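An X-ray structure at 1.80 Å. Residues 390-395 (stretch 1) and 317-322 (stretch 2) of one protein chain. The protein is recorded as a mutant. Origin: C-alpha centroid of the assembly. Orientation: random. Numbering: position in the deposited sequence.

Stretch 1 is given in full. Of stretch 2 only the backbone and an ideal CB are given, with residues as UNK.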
# COMPACT_ATOMS: atom_id res chain seq x y z
N ASN A 390 -10.18 -28.06 34.67
CA ASN A 390 -10.14 -26.61 34.73
C ASN A 390 -9.90 -26.18 36.18
O ASN A 390 -8.75 -25.95 36.57
CB ASN A 390 -11.45 -26.02 34.19
CG ASN A 390 -11.40 -24.51 34.08
OD1 ASN A 390 -10.46 -23.88 34.56
ND2 ASN A 390 -12.42 -23.91 33.47
N ASN A 391 -10.97 -26.09 36.96
CA ASN A 391 -10.88 -25.81 38.39
C ASN A 391 -10.05 -24.56 38.66
O ASN A 391 -9.15 -24.55 39.50
CB ASN A 391 -10.31 -27.02 39.15
CG ASN A 391 -10.93 -28.34 38.71
OD1 ASN A 391 -10.22 -29.28 38.35
ND2 ASN A 391 -12.26 -28.41 38.72
N GLY A 392 -10.34 -23.50 37.91
CA GLY A 392 -9.70 -22.22 38.11
C GLY A 392 -8.47 -21.96 37.25
O GLY A 392 -7.92 -20.85 37.32
N ARG A 393 -8.02 -22.94 36.48
CA ARG A 393 -6.84 -22.75 35.63
C ARG A 393 -7.15 -21.83 34.47
O ARG A 393 -6.33 -20.97 34.11
CB ARG A 393 -6.36 -24.08 35.08
CG ARG A 393 -5.44 -24.86 36.00
CD ARG A 393 -5.22 -26.26 35.46
NE ARG A 393 -4.61 -27.12 36.47
CZ ARG A 393 -5.30 -27.85 37.34
NH1 ARG A 393 -6.63 -27.83 37.33
NH2 ARG A 393 -4.65 -28.60 38.22
N TYR A 394 -8.29 -22.04 33.82
CA TYR A 394 -8.68 -21.38 32.60
C TYR A 394 -9.84 -20.45 32.93
O TYR A 394 -10.03 -20.06 34.09
CB TYR A 394 -9.02 -22.45 31.55
CG TYR A 394 -8.00 -23.58 31.56
CD1 TYR A 394 -6.67 -23.35 31.24
CD2 TYR A 394 -8.38 -24.88 31.92
CE1 TYR A 394 -5.73 -24.38 31.27
CE2 TYR A 394 -7.45 -25.91 31.96
CZ TYR A 394 -6.13 -25.65 31.64
OH TYR A 394 -5.20 -26.66 31.66
N PHE A 395 -10.63 -20.08 31.92
CA PHE A 395 -11.75 -19.21 32.19
C PHE A 395 -12.94 -20.00 32.73
O PHE A 395 -13.13 -21.18 32.40
CB PHE A 395 -12.12 -18.43 30.93
CG PHE A 395 -11.02 -17.51 30.46
CD1 PHE A 395 -10.81 -16.29 31.08
CD2 PHE A 395 -10.17 -17.89 29.44
CE1 PHE A 395 -9.77 -15.45 30.65
CE2 PHE A 395 -9.15 -17.08 29.01
CZ PHE A 395 -8.94 -15.85 29.62
N UNK A 317 3.45 -25.74 34.88
CA UNK A 317 2.78 -24.45 35.05
C UNK A 317 1.27 -24.59 35.18
O UNK A 317 0.59 -23.60 35.46
CB UNK A 317 3.11 -23.53 33.87
N UNK A 318 0.73 -25.79 35.00
CA UNK A 318 -0.69 -26.04 35.19
C UNK A 318 -1.00 -26.74 36.51
O UNK A 318 -2.17 -26.98 36.81
CB UNK A 318 -1.22 -26.88 34.03
N UNK A 319 0.03 -27.07 37.29
CA UNK A 319 -0.15 -27.87 38.50
C UNK A 319 -0.87 -27.08 39.60
O UNK A 319 -1.85 -27.56 40.17
CB UNK A 319 1.21 -28.36 39.01
N UNK A 320 -0.38 -25.88 39.91
CA UNK A 320 -0.94 -25.04 40.96
C UNK A 320 -1.85 -24.00 40.31
O UNK A 320 -1.37 -23.04 39.69
CB UNK A 320 0.16 -24.37 41.78
N UNK A 321 -3.16 -24.18 40.48
CA UNK A 321 -4.13 -23.35 39.78
C UNK A 321 -4.07 -21.90 40.24
O UNK A 321 -4.53 -21.00 39.51
CB UNK A 321 -5.54 -23.90 39.98
N UNK A 322 -3.51 -21.63 41.42
CA UNK A 322 -3.40 -20.28 41.94
C UNK A 322 -1.98 -19.75 41.85
O UNK A 322 -1.64 -18.76 42.53
CB UNK A 322 -3.88 -20.24 43.39

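Position 317 begins beyond the reach of stretch 1: no atom of it lies within 5.5 Å of the ideal CB, so this contact sets no preference, and polar, charged or apolar side chains would all do. The deposited residue is Lys317, which makes no contact with stretch 1.

Position 318 is where the backbone itself does the polar work. Its carbonyl O meets the guanidinium of Arg393 at the edge, near the plane, and accepts a very short hydrogen bond from NE, with 2.5 Å between Arg393 NE and the O of 318. Arg393 NH2 adds a weak second one to the same O of 318 at 3.3 Å, its angle of 124° far from straight. Because the acceptor is a main-chain atom, this anchor asks nothing of the side chain. The CA-to-CB bond points sideways, and the ideal CB lies 4.2 Å from Arg393 NE and 4.6 Å from Tyr394 OH. From there a side chain can reach the hydroxyl end of the Tyr394 ring, which favours something apolar and of medium length, such as leucine, isoleucine or methionine; a polar group able to meet the hydroxyl is also conceivable. The residue is Leu318, with chi1 m and chi2 t. Its CD1 comes to 3.6 Å from Tyr394 OH, and its CD2 packs 4.2 Å from Tyr394 CE1, approaching the ring obliquely.

At 319 the CA-to-CB bond points away and no atom of stretch 1 is near the ideal CB. What stretch 1 feels is the carbonyl O of 319, 3.6 Å from Arg393 NH2, a proximity rather than a hydrogen bond. Small or polar residues would suit, among many others; the deposited one is Ser319.

Position 320 also turns away, with nothing of stretch 1 to answer, so stretch 1 sets no preference here. A short acceptor could hold the chain ahead, and Asp320 does so: its OD1 takes a hydrogen bond from the backbone N of 322.

Position 321 faces stretch 1 squarely. Its CA and the CA of Arg393 are the closest such pair across the contact, and its CB points toward the turn, 3.7 Å from Asn391 O and 4.1 Å from Arg393 CG. With the backbones this close, a compact side chain suits, such as alanine or valine, or threonine if its hydroxyl finds a partner. Val321 fills the place with chi1 m. Val321 CG1 lies over one face of the guanidinium, 3.4 Å from Arg393 CZ, and both methyls, CG1 and CG2, come to 3.7 Å from Asn391 O. Arg393 also ties its own turn together, Arg393 NH1 donating to Asn390 O at 2.9 Å, so the valine packs on a group already held in place. A water also bridges the two backbones, its O 2.8 Å from Val321 O and 2.6 Å from Gly392 O, donating to both.

Position 322 points its CB away, into space that stretch 1 leaves empty, and many polar residues would serve. It is Asn322, whose side-chain end swings back somewhat but stays out of contact.

Stretch 2 (317-322) KLSDVN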
# COMPACT_ATOMS: atom_id res chain seq x y z
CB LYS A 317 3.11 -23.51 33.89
CG LYS A 317 4.43 -22.79 34.06
CD LYS A 317 4.45 -21.99 35.36
CE LYS A 317 5.74 -21.20 35.51
NZ LYS A 317 6.92 -22.08 35.66
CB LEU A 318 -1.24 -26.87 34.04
CG LEU A 318 -1.06 -26.22 32.68
CD1 LEU A 318 -1.64 -27.11 31.58
CD2 LEU A 318 -1.77 -24.85 32.72
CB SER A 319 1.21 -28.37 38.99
OG SER A 319 1.07 -29.50 39.84
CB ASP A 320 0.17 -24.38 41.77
CG ASP A 320 -0.37 -23.50 42.89
OD1 ASP A 320 -1.57 -23.58 43.20
OD2 ASP A 320 0.42 -22.73 43.47
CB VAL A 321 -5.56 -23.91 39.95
CG1 VAL A 321 -5.56 -25.42 39.76
CG2 VAL A 321 -6.13 -23.53 41.31
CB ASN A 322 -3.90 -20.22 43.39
CG ASN A 322 -5.42 -20.29 43.49
OD1 ASN A 322 -6.14 -19.80 42.62
ND2 ASN A 322 -5.91 -20.92 44.55
O HOH W 1 -6.71 -19.37 39.01
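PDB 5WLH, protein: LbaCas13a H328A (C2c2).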